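Local structure of calcium uptake protein 3, mitochondrial (6AGI) at residues R17-I25 against D37-P47; K85-L96 against D209-F217. The protein senses calcium through its EF-hands and, as a disulfide-linked heterodimer with MICU1, regulates the mitochondrial calcium uniporter channel. All coordinates share one frame; numbering follows the deposited sequence.

Contact 1. Residues R17-I25 against D37-P47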
loop_
_atom_site.group_PDB
_atom_site.type_symbol
_atom_site.label_atom_id
_atom_site.label_comp_id
_atom_site.label_asym_id
_atom_site.label_seq_id
_atom_site.Cartn_x
_atom_site.Cartn_y
_atom_site.Cartn_z
ATOM N N ARG B 17 -18.798 6.358 17.771
ATOM C CA ARG B 17 -20.158 5.853 17.912
ATOM C C ARG B 17 -20.189 4.332 18.027
ATOM O O ARG B 17 -20.955 3.779 18.830
ATOM C CB ARG B 17 -21.030 6.275 16.727
ATOM C CG ARG B 17 -21.641 7.679 16.844
ATOM C CD ARG B 17 -22.372 8.143 15.591
ATOM N NE ARG B 17 -21.628 8.881 14.575
ATOM C CZ ARG B 17 -21.609 8.569 13.282
ATOM N NH1 ARG B 17 -22.276 7.505 12.854
ATOM N NH2 ARG B 17 -20.940 9.333 12.422
ATOM N N ARG B 18 -19.349 3.636 17.235
ATOM C CA ARG B 18 -19.348 2.175 17.254
ATOM C C ARG B 18 -18.723 1.634 18.531
ATOM O O ARG B 18 -19.222 0.654 19.110
ATOM C CB ARG B 18 -18.611 1.632 16.042
ATOM C CG ARG B 18 -18.645 0.107 15.950
ATOM C CD ARG B 18 -18.547 -0.401 14.504
ATOM N NE ARG B 18 -18.430 -1.854 14.420
ATOM C CZ ARG B 18 -19.446 -2.647 14.068
ATOM N NH1 ARG B 18 -20.623 -2.099 13.789
ATOM N NH2 ARG B 18 -19.305 -3.977 14.018
ATOM N N PHE B 19 -17.606 2.229 18.962
ATOM C CA PHE B 19 -17.046 1.879 20.260
ATOM C C PHE B 19 -18.125 1.959 21.323
ATOM O O PHE B 19 -18.346 1.006 22.086
ATOM C CB PHE B 19 -15.910 2.814 20.645
ATOM C CG PHE B 19 -15.317 2.479 21.971
ATOM C CD1 PHE B 19 -14.712 1.263 22.182
ATOM C CD2 PHE B 19 -15.490 3.339 23.051
ATOM C CE1 PHE B 19 -14.175 0.941 23.425
ATOM C CE2 PHE B 19 -14.981 3.030 24.294
ATOM C CZ PHE B 19 -14.314 1.821 24.496
ATOM N N ARG B 20 -18.828 3.097 21.366
ATOM C CA ARG B 20 -19.869 3.273 22.368
ATOM C C ARG B 20 -20.994 2.261 22.189
ATOM O O ARG B 20 -21.578 1.802 23.178
ATOM C CB ARG B 20 -20.411 4.692 22.304
ATOM C CG ARG B 20 -19.418 5.766 22.739
ATOM C CD ARG B 20 -20.035 7.125 22.520
ATOM N NE ARG B 20 -21.478 7.002 22.636
ATOM C CZ ARG B 20 -22.215 7.641 23.523
ATOM N NH1 ARG B 20 -21.638 8.438 24.400
ATOM N NH2 ARG B 20 -23.524 7.457 23.538
ATOM N N LEU B 21 -21.312 1.896 20.945
ATOM C CA LEU B 21 -22.402 0.952 20.727
ATOM C C LEU B 21 -22.084 -0.408 21.329
ATOM O O LEU B 21 -22.942 -1.031 21.969
ATOM C CB LEU B 21 -22.671 0.806 19.233
ATOM C CG LEU B 21 -23.769 -0.165 18.827
ATOM C CD1 LEU B 21 -25.120 0.385 19.263
ATOM C CD2 LEU B 21 -23.743 -0.355 17.352
ATOM N N PHE B 22 -20.853 -0.886 21.135
ATOM C CA PHE B 22 -20.495 -2.207 21.619
ATOM C C PHE B 22 -19.968 -2.227 23.044
ATOM O O PHE B 22 -19.895 -3.305 23.635
ATOM C CB PHE B 22 -19.481 -2.835 20.683
ATOM C CG PHE B 22 -20.098 -3.421 19.451
ATOM C CD1 PHE B 22 -20.595 -4.714 19.464
ATOM C CD2 PHE B 22 -20.177 -2.695 18.275
ATOM C CE1 PHE B 22 -21.152 -5.265 18.341
ATOM C CE2 PHE B 22 -20.735 -3.252 17.128
ATOM C CZ PHE B 22 -21.226 -4.531 17.162
ATOM N N ALA B 23 -19.604 -1.082 23.613
ATOM C CA ALA B 23 -19.013 -1.075 24.945
ATOM C C ALA B 23 -20.055 -1.391 26.011
ATOM O O ALA B 23 -21.230 -1.042 25.880
ATOM C CB ALA B 23 -18.353 0.276 25.226
ATOM N N SER B 24 -19.606 -2.040 27.094
ATOM C CA SER B 24 -20.504 -2.438 28.172
ATOM C C SER B 24 -20.005 -2.098 29.578
ATOM O O SER B 24 -20.751 -2.323 30.538
ATOM C CB SER B 24 -20.850 -3.942 28.084
ATOM O OG SER B 24 -19.840 -4.802 28.589
ATOM N N ILE B 25 -18.786 -1.586 29.745
ATOM C CA ILE B 25 -18.233 -1.317 31.071
ATOM C C ILE B 25 -18.055 0.188 31.223
ATOM O O ILE B 25 -17.483 0.847 30.345
ATOM C CB ILE B 25 -16.877 -2.021 31.286
ATOM C CG1 ILE B 25 -16.953 -3.500 30.912
ATOM C CG2 ILE B 25 -16.411 -1.872 32.713
ATOM C CD1 ILE B 25 -17.864 -4.305 31.777
ATOM N N ASP B 37 -16.920 -8.063 23.981
ATOM C CA ASP B 37 -17.513 -6.949 23.250
ATOM C C ASP B 37 -16.686 -6.580 22.034
ATOM O O ASP B 37 -17.249 -6.215 20.992
ATOM C CB ASP B 37 -17.627 -5.702 24.127
ATOM C CG ASP B 37 -18.729 -5.784 25.135
ATOM O OD1 ASP B 37 -19.828 -6.275 24.785
ATOM O OD2 ASP B 37 -18.504 -5.287 26.260
ATOM N N PHE B 38 -15.359 -6.706 22.132
ATOM C CA PHE B 38 -14.530 -6.478 20.965
ATOM C C PHE B 38 -14.751 -7.557 19.899
ATOM O O PHE B 38 -14.886 -7.246 18.702
ATOM C CB PHE B 38 -13.078 -6.371 21.377
ATOM C CG PHE B 38 -12.167 -6.302 20.214
ATOM C CD1 PHE B 38 -12.018 -5.124 19.497
ATOM C CD2 PHE B 38 -11.511 -7.446 19.783
ATOM C CE1 PHE B 38 -11.207 -5.076 18.411
ATOM C CE2 PHE B 38 -10.697 -7.400 18.684
ATOM C CZ PHE B 38 -10.544 -6.209 18.004
ATOM N N ILE B 39 -14.752 -8.829 20.308
ATOM C CA ILE B 39 -15.024 -9.911 19.358
ATOM C C ILE B 39 -16.320 -9.658 18.593
ATOM O O ILE B 39 -16.398 -9.861 17.371
ATOM C CB ILE B 39 -15.049 -11.272 20.071
ATOM C CG1 ILE B 39 -13.656 -11.567 20.672
ATOM C CG2 ILE B 39 -15.500 -12.357 19.102
ATOM C CD1 ILE B 39 -13.570 -12.872 21.457
ATOM N N LEU B 40 -17.370 -9.246 19.310
ATOM C CA LEU B 40 -18.621 -8.912 18.644
ATOM C C LEU B 40 -18.443 -7.712 17.729
ATOM O O LEU B 40 -18.901 -7.730 16.577
ATOM C CB LEU B 40 -19.718 -8.668 19.681
ATOM C CG LEU B 40 -20.134 -9.957 20.409
ATOM C CD1 LEU B 40 -21.095 -9.746 21.576
ATOM C CD2 LEU B 40 -20.691 -10.976 19.410
ATOM N N ALA B 41 -17.702 -6.695 18.197
ATOM C CA ALA B 41 -17.525 -5.468 17.422
ATOM C C ALA B 41 -16.861 -5.730 16.082
ATOM O O ALA B 41 -17.118 -5.010 15.111
ATOM C CB ALA B 41 -16.689 -4.462 18.210
ATOM N N VAL B 42 -16.006 -6.748 15.998
ATOM C CA VAL B 42 -15.326 -7.042 14.742
ATOM C C VAL B 42 -15.973 -8.183 13.950
ATOM O O VAL B 42 -15.612 -8.383 12.778
ATOM C CB VAL B 42 -13.820 -7.288 14.969
ATOM C CG1 VAL B 42 -13.265 -6.129 15.705
ATOM C CG2 VAL B 42 -13.566 -8.538 15.763
ATOM N N THR B 43 -16.837 -8.992 14.569
ATOM C CA THR B 43 -17.434 -10.113 13.846
ATOM C C THR B 43 -18.912 -9.921 13.530
ATOM O O THR B 43 -19.506 -10.796 12.889
ATOM C CB THR B 43 -17.243 -11.429 14.602
ATOM O OG1 THR B 43 -17.942 -11.374 15.854
ATOM C CG2 THR B 43 -15.747 -11.652 14.839
ATOM N N THR B 44 -19.538 -8.863 14.033
ATOM C CA THR B 44 -20.984 -8.702 13.990
ATOM C C THR B 44 -21.283 -7.375 13.274
ATOM O O THR B 44 -20.377 -6.692 12.800
ATOM C CB THR B 44 -21.501 -8.845 15.431
ATOM O OG1 THR B 44 -21.394 -10.221 15.796
ATOM C CG2 THR B 44 -22.936 -8.451 15.635
ATOM N N ASP B 45 -22.557 -7.000 13.204
ATOM C CA ASP B 45 -22.972 -5.709 12.678
ATOM C C ASP B 45 -23.493 -4.791 13.765
ATOM O O ASP B 45 -23.021 -3.664 13.903
ATOM C CB ASP B 45 -24.072 -5.885 11.618
ATOM C CG ASP B 45 -23.520 -5.999 10.212
ATOM O OD1 ASP B 45 -22.278 -5.902 10.044
ATOM O OD2 ASP B 45 -24.342 -6.117 9.267
ATOM N N GLU B 46 -24.426 -5.259 14.570
ATOM C CA GLU B 46 -24.930 -4.502 15.697
ATOM C C GLU B 46 -25.070 -5.461 16.861
ATOM O O GLU B 46 -25.189 -6.675 16.661
ATOM C CB GLU B 46 -26.303 -3.886 15.377
ATOM C CG GLU B 46 -27.342 -4.953 14.972
ATOM C CD GLU B 46 -28.682 -4.389 14.507
ATOM O OE1 GLU B 46 -28.824 -3.149 14.450
ATOM O OE2 GLU B 46 -29.589 -5.192 14.170
ATOM N N PRO B 47 -25.092 -4.947 18.087
ATOM C CA PRO B 47 -25.379 -5.826 19.221
ATOM C C PRO B 47 -26.774 -6.398 19.036
ATOM O O PRO B 47 -27.579 -5.887 18.248
ATOM C CB PRO B 47 -25.296 -4.894 20.442
ATOM C CG PRO B 47 -24.456 -3.714 19.968
ATOM C CD PRO B 47 -24.743 -3.573 18.504
HETATM O O HOH W 1 -15.442 -2.558 14.689
#
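Arg18 reaches from helix 14-22 to the C-terminal end of helix 35-43 and binds backbone carbonyls there. A hairpin of strands 25-27 and 30-32 joins these helices; Ser24 and Ile25 face Phe32 in a classic beta bulge. Arg18 CG lies anti to the backbone N (chi1 -176°), the chain extended to NE. CB, CG and CD carry the chain across the gap; the side chain also touches Tyr93 of helix 90-101. NE donates to a water, which donates to Ala41 O. Arg18 NH2 donates to Ala41 O at 2.7 Å, nearly straight at 162°. Arg18 NH2 also bonds Thr44 O, at 3.2 Å and less straight, from above that carbonyl's plane. Arg18 NH1 donates to Asp45 O at 2.9 Å. One face of the guanidinium lies against Phe22 CE2.

Ala41 CA sits over the centre of one face of the Phe22 ring, 3.6 Å from its centroid, a CH-pi contact. Pro47 CD covers the opposite face, nearer the rim, and packs on Leu21 CG at 3.6 Å. At the far end, Ser24 OG donates to the syn side of Asp37 OD2 at 2.7 Å, and Thr34 N binds the same oxygen.

With an alanine at Arg18, the carbonyls of Ala41, Thr44 and Asp45 would probably lose this donor, and the turn after the helix would be less firmly held. The positive guanidinium probably also offsets the negative end of the helix dipole.

Contact 2. Residues K85-L96 against D209-F217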
loop_
_atom_site.group_PDB
_atom_site.type_symbol
_atom_site.label_atom_id
_atom_site.label_comp_id
_atom_site.label_asym_id
_atom_site.label_seq_id
_atom_site.Cartn_x
_atom_site.Cartn_y
_atom_site.Cartn_z
ATOM N N LYS B 85 -14.153 -11.078 31.406
ATOM C CA LYS B 85 -13.289 -10.665 32.502
ATOM C C LYS B 85 -12.101 -9.812 32.026
ATOM O O LYS B 85 -10.948 -10.210 32.191
ATOM C CB LYS B 85 -12.782 -11.887 33.272
ATOM C CG LYS B 85 -13.883 -12.737 33.883
ATOM C CD LYS B 85 -13.310 -13.929 34.632
ATOM C CE LYS B 85 -12.497 -14.822 33.710
ATOM N NZ LYS B 85 -13.318 -15.358 32.590
ATOM N N GLY B 86 -12.378 -8.645 31.450
ATOM C CA GLY B 86 -11.328 -7.732 31.000
ATOM C C GLY B 86 -11.925 -6.433 30.499
ATOM O O GLY B 86 -13.141 -6.313 30.312
ATOM N N VAL B 87 -11.045 -5.457 30.248
ATOM C CA VAL B 87 -11.476 -4.124 29.799
ATOM C C VAL B 87 -10.566 -3.610 28.693
ATOM O O VAL B 87 -9.338 -3.726 28.762
ATOM C CB VAL B 87 -11.546 -3.063 30.926
ATOM C CG1 VAL B 87 -12.701 -3.351 31.849
ATOM C CG2 VAL B 87 -10.231 -2.946 31.699
ATOM N N ILE B 88 -11.188 -3.008 27.683
ATOM C CA ILE B 88 -10.514 -2.402 26.541
ATOM C C ILE B 88 -11.018 -0.974 26.373
ATOM O O ILE B 88 -12.234 -0.736 26.387
ATOM C CB ILE B 88 -10.750 -3.210 25.255
ATOM C CG1 ILE B 88 -10.291 -4.660 25.474
ATOM C CG2 ILE B 88 -10.118 -2.498 24.074
ATOM C CD1 ILE B 88 -10.604 -5.579 24.331
ATOM N N SER B 89 -10.082 -0.021 26.309
ATOM C CA SER B 89 -10.430 1.381 26.121
ATOM C C SER B 89 -10.614 1.660 24.642
ATOM O O SER B 89 -10.342 0.810 23.787
ATOM C CB SER B 89 -9.359 2.312 26.684
ATOM O OG SER B 89 -8.061 2.011 26.169
ATOM N N TYR B 90 -11.039 2.892 24.347
ATOM C CA TYR B 90 -11.269 3.311 22.966
ATOM C C TYR B 90 -9.978 3.289 22.131
ATOM O O TYR B 90 -9.960 2.789 20.986
ATOM C CB TYR B 90 -11.907 4.692 22.958
ATOM C CG TYR B 90 -11.997 5.258 21.565
ATOM C CD1 TYR B 90 -12.674 4.565 20.564
ATOM C CD2 TYR B 90 -11.428 6.497 21.251
ATOM C CE1 TYR B 90 -12.756 5.057 19.290
ATOM C CE2 TYR B 90 -11.513 7.006 19.966
ATOM C CZ TYR B 90 -12.178 6.278 18.988
ATOM O OH TYR B 90 -12.281 6.774 17.708
ATOM N N THR B 91 -8.912 3.911 22.653
ATOM C CA THR B 91 -7.618 3.861 21.980
ATOM C C THR B 91 -7.176 2.429 21.744
ATOM O O THR B 91 -6.650 2.085 20.678
ATOM C CB THR B 91 -6.567 4.622 22.781
ATOM O OG1 THR B 91 -7.119 5.874 23.226
ATOM C CG2 THR B 91 -5.335 4.852 21.903
ATOM N N GLU B 92 -7.331 1.599 22.763
ATOM C CA GLU B 92 -6.904 0.215 22.703
ATOM C C GLU B 92 -7.697 -0.530 21.628
ATOM O O GLU B 92 -7.148 -1.339 20.864
ATOM C CB GLU B 92 -7.113 -0.326 24.117
ATOM C CG GLU B 92 -6.309 -1.421 24.659
ATOM C CD GLU B 92 -6.205 -1.260 26.177
ATOM O OE1 GLU B 92 -5.444 -0.382 26.649
ATOM O OE2 GLU B 92 -6.976 -1.941 26.893
ATOM N N TYR B 93 -8.998 -0.246 21.559
ATOM C CA TYR B 93 -9.859 -0.675 20.464
ATOM C C TYR B 93 -9.267 -0.301 19.113
ATOM O O TYR B 93 -9.196 -1.134 18.196
ATOM C CB TYR B 93 -11.214 -0.007 20.652
ATOM C CG TYR B 93 -12.203 -0.163 19.532
ATOM C CD1 TYR B 93 -12.457 -1.397 18.934
ATOM C CD2 TYR B 93 -12.824 0.956 19.007
ATOM C CE1 TYR B 93 -13.385 -1.502 17.898
ATOM C CE2 TYR B 93 -13.717 0.860 17.988
ATOM C CZ TYR B 93 -14.006 -0.358 17.433
ATOM O OH TYR B 93 -14.920 -0.372 16.403
ATOM N N LEU B 94 -8.911 0.984 18.952
ATOM C CA LEU B 94 -8.299 1.461 17.709
ATOM C C LEU B 94 -7.032 0.677 17.382
ATOM O O LEU B 94 -6.846 0.225 16.247
ATOM C CB LEU B 94 -8.017 2.957 17.821
ATOM C CG LEU B 94 -9.224 3.893 17.784
ATOM C CD1 LEU B 94 -8.828 5.335 17.439
ATOM C CD2 LEU B 94 -10.269 3.336 16.767
ATOM N N PHE B 95 -6.140 0.529 18.365
ATOM C CA PHE B 95 -4.967 -0.335 18.226
ATOM C C PHE B 95 -5.337 -1.706 17.654
ATOM O O PHE B 95 -4.784 -2.131 16.630
ATOM C CB PHE B 95 -4.297 -0.474 19.591
ATOM C CG PHE B 95 -3.045 -1.315 19.608
ATOM C CD1 PHE B 95 -1.964 -1.001 18.801
ATOM C CD2 PHE B 95 -2.940 -2.406 20.465
ATOM C CE1 PHE B 95 -0.794 -1.773 18.846
ATOM C CE2 PHE B 95 -1.791 -3.173 20.504
ATOM C CZ PHE B 95 -0.720 -2.855 19.703
ATOM N N LEU B 96 -6.298 -2.402 18.290
ATOM C CA LEU B 96 -6.651 -3.752 17.853
ATOM C C LEU B 96 -7.204 -3.776 16.423
ATOM O O LEU B 96 -6.785 -4.616 15.598
ATOM C CB LEU B 96 -7.667 -4.333 18.827
ATOM C CG LEU B 96 -7.170 -4.449 20.262
ATOM C CD1 LEU B 96 -8.296 -4.798 21.260
ATOM C CD2 LEU B 96 -6.079 -5.523 20.264
ATOM N N ASP B 209 -5.690 1.097 34.587
ATOM C CA ASP B 209 -5.103 -0.105 34.011
ATOM C C ASP B 209 -6.142 -0.828 33.164
ATOM O O ASP B 209 -7.346 -0.704 33.379
ATOM C CB ASP B 209 -4.605 -1.044 35.116
ATOM C CG ASP B 209 -3.166 -0.783 35.506
ATOM O OD1 ASP B 209 -2.602 0.235 35.051
ATOM O OD2 ASP B 209 -2.616 -1.580 36.298
ATOM N N THR B 210 -5.667 -1.561 32.165
ATOM C CA THR B 210 -6.542 -2.245 31.232
ATOM C C THR B 210 -5.999 -3.651 31.034
ATOM O O THR B 210 -4.931 -4.005 31.556
ATOM C CB THR B 210 -6.655 -1.522 29.879
ATOM O OG1 THR B 210 -5.354 -1.342 29.303
ATOM C CG2 THR B 210 -7.368 -0.170 30.007
ATOM N N THR B 211 -6.760 -4.471 30.297
ATOM C CA THR B 211 -6.318 -5.842 30.056
ATOM C C THR B 211 -5.041 -5.883 29.230
ATOM O O THR B 211 -4.108 -6.609 29.573
ATOM C CB THR B 211 -7.441 -6.663 29.418
ATOM O OG1 THR B 211 -8.355 -7.073 30.445
ATOM C CG2 THR B 211 -6.894 -7.876 28.625
ATOM N N LEU B 212 -4.964 -5.107 28.144
ATOM C CA LEU B 212 -3.738 -5.151 27.350
ATOM C C LEU B 212 -2.567 -4.554 28.118
ATOM O O LEU B 212 -1.428 -5.014 27.977
ATOM C CB LEU B 212 -3.935 -4.446 26.009
ATOM C CG LEU B 212 -4.727 -5.340 25.059
ATOM C CD1 LEU B 212 -4.859 -4.679 23.700
ATOM C CD2 LEU B 212 -4.097 -6.759 24.949
ATOM N N LEU B 213 -2.835 -3.567 28.969
ATOM C CA LEU B 213 -1.772 -2.942 29.742
ATOM C C LEU B 213 -1.157 -3.925 30.754
ATOM O O LEU B 213 0.074 -4.037 30.864
ATOM C CB LEU B 213 -2.361 -1.717 30.424
ATOM C CG LEU B 213 -1.659 -0.380 30.398
ATOM C CD1 LEU B 213 -1.286 -0.016 28.989
ATOM C CD2 LEU B 213 -2.622 0.651 30.996
ATOM N N VAL B 214 -2.001 -4.672 31.479
ATOM C CA VAL B 214 -1.520 -5.669 32.439
ATOM C C VAL B 214 -0.956 -6.900 31.724
ATOM O O VAL B 214 0.065 -7.475 32.136
ATOM C CB VAL B 214 -2.656 -6.038 33.412
ATOM C CG1 VAL B 214 -2.211 -7.106 34.369
ATOM C CG2 VAL B 214 -3.039 -4.807 34.209
ATOM N N HIS B 215 -1.609 -7.324 30.649
ATOM C CA HIS B 215 -1.118 -8.463 29.896
ATOM C C HIS B 215 0.292 -8.198 29.373
ATOM O O HIS B 215 1.144 -9.094 29.400
ATOM C CB HIS B 215 -2.085 -8.757 28.750
ATOM C CG HIS B 215 -1.632 -9.858 27.843
ATOM N ND1 HIS B 215 -1.794 -11.188 28.151
ATOM C CD2 HIS B 215 -1.029 -9.828 26.634
ATOM C CE1 HIS B 215 -1.313 -11.931 27.172
ATOM N NE2 HIS B 215 -0.836 -11.130 26.239
ATOM N N PHE B 216 0.558 -6.962 28.912
ATOM C CA PHE B 216 1.836 -6.592 28.291
ATOM C C PHE B 216 2.912 -6.304 29.323
ATOM O O PHE B 216 4.031 -6.818 29.215
ATOM C CB PHE B 216 1.660 -5.366 27.393
ATOM C CG PHE B 216 1.041 -5.677 26.061
ATOM C CD1 PHE B 216 1.153 -6.945 25.501
ATOM C CD2 PHE B 216 0.341 -4.711 25.372
ATOM C CE1 PHE B 216 0.585 -7.230 24.257
ATOM C CE2 PHE B 216 -0.237 -4.990 24.143
ATOM C CZ PHE B 216 -0.108 -6.251 23.578
ATOM N N PHE B 217 2.608 -5.456 30.311
ATOM C CA PHE B 217 3.626 -4.963 31.232
ATOM C C PHE B 217 3.396 -5.390 32.675
ATOM O O PHE B 217 3.995 -4.802 33.583
ATOM C CB PHE B 217 3.714 -3.446 31.150
ATOM C CG PHE B 217 3.620 -2.931 29.755
ATOM C CD1 PHE B 217 4.701 -3.035 28.889
ATOM C CD2 PHE B 217 2.449 -2.362 29.291
ATOM C CE1 PHE B 217 4.618 -2.573 27.591
ATOM C CE2 PHE B 217 2.365 -1.912 27.997
ATOM C CZ PHE B 217 3.456 -2.025 27.146
#
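Thr210 OG1 is gripped from two sides. Thr210 OG1 donates to Glu92 OE1 at 2.8 Å. Thr210 OG1 also accepts a weak bond from Leu213 N at 3.4 Å. The first bond meets the carboxylate on its syn side, somewhat out of its plane. Thr210 is at the N-cap of helix 211-217, and the weak bond caps it. The hydroxyl can do this because OG1 lies between the backbone N and the carbonyl carbon (chi1 56°). Glu92 approaches from the opposite direction, its chain extended beyond CG. Its carboxylate therefore lies close to the first turn of helix 211-217, where the helix dipole would probably favour its negative charge.

A second polar link joins the loop before helix 90-101 to Thr211, the first residue of the helix. Thr211 N donates to Val87 O at 3.1 Å, nearly straight at 168° and in the carbonyl plane. Val87 N returns a bond to Thr211 OG1, also at 3.1 Å.

The pair lies beside EF-hand 1, a helix-loop-helix round calcium. Phe127 of its helix 124-138 touches Leu213 and meets Phe95 edge-to-face. Phe216 lies about 10 Å, side chain to side chain, from Asp123 and Glu126, which bind the first calcium. Further along, segments 90-96 and 211-217, at 67° to each other, meet through apolar groups. Leu212 CD1 meets Leu96 CD2 tip to tip at 3.7 Å. Leu212 CD1 also lies 3.7 Å from Glu92 CG, where the two side chains slide past each other in opposite directions, and it sits at the edge of the Phe95 ring. Phe95 CE2 meets the edge of the Phe216 ring, and Phe95 packs on Met315 of the second subunit.

Contact 1 closes before contact 2 opens along the chain, and their centres lie about 15 Å apart. They touch directly. Phe19 CZ of contact 1 packs on Tyr90 N of contact 2 at 3.4 Å, and Phe38 CZ on Leu96 CB at 3.5 Å. Helix 90-101 is the shared element: helices 14-22 and 35-43 pack on it through Phe19 and Phe38, while helix 211-217 meets it through Glu92, Phe95 and Leu96. Contact 1 joins neighbouring helices at the N-terminal end. Contact 2 brings in a helix from more than 100 residues later. Together they probably connect the N-terminal region with the surroundings of EF-hand 1, the first calcium site.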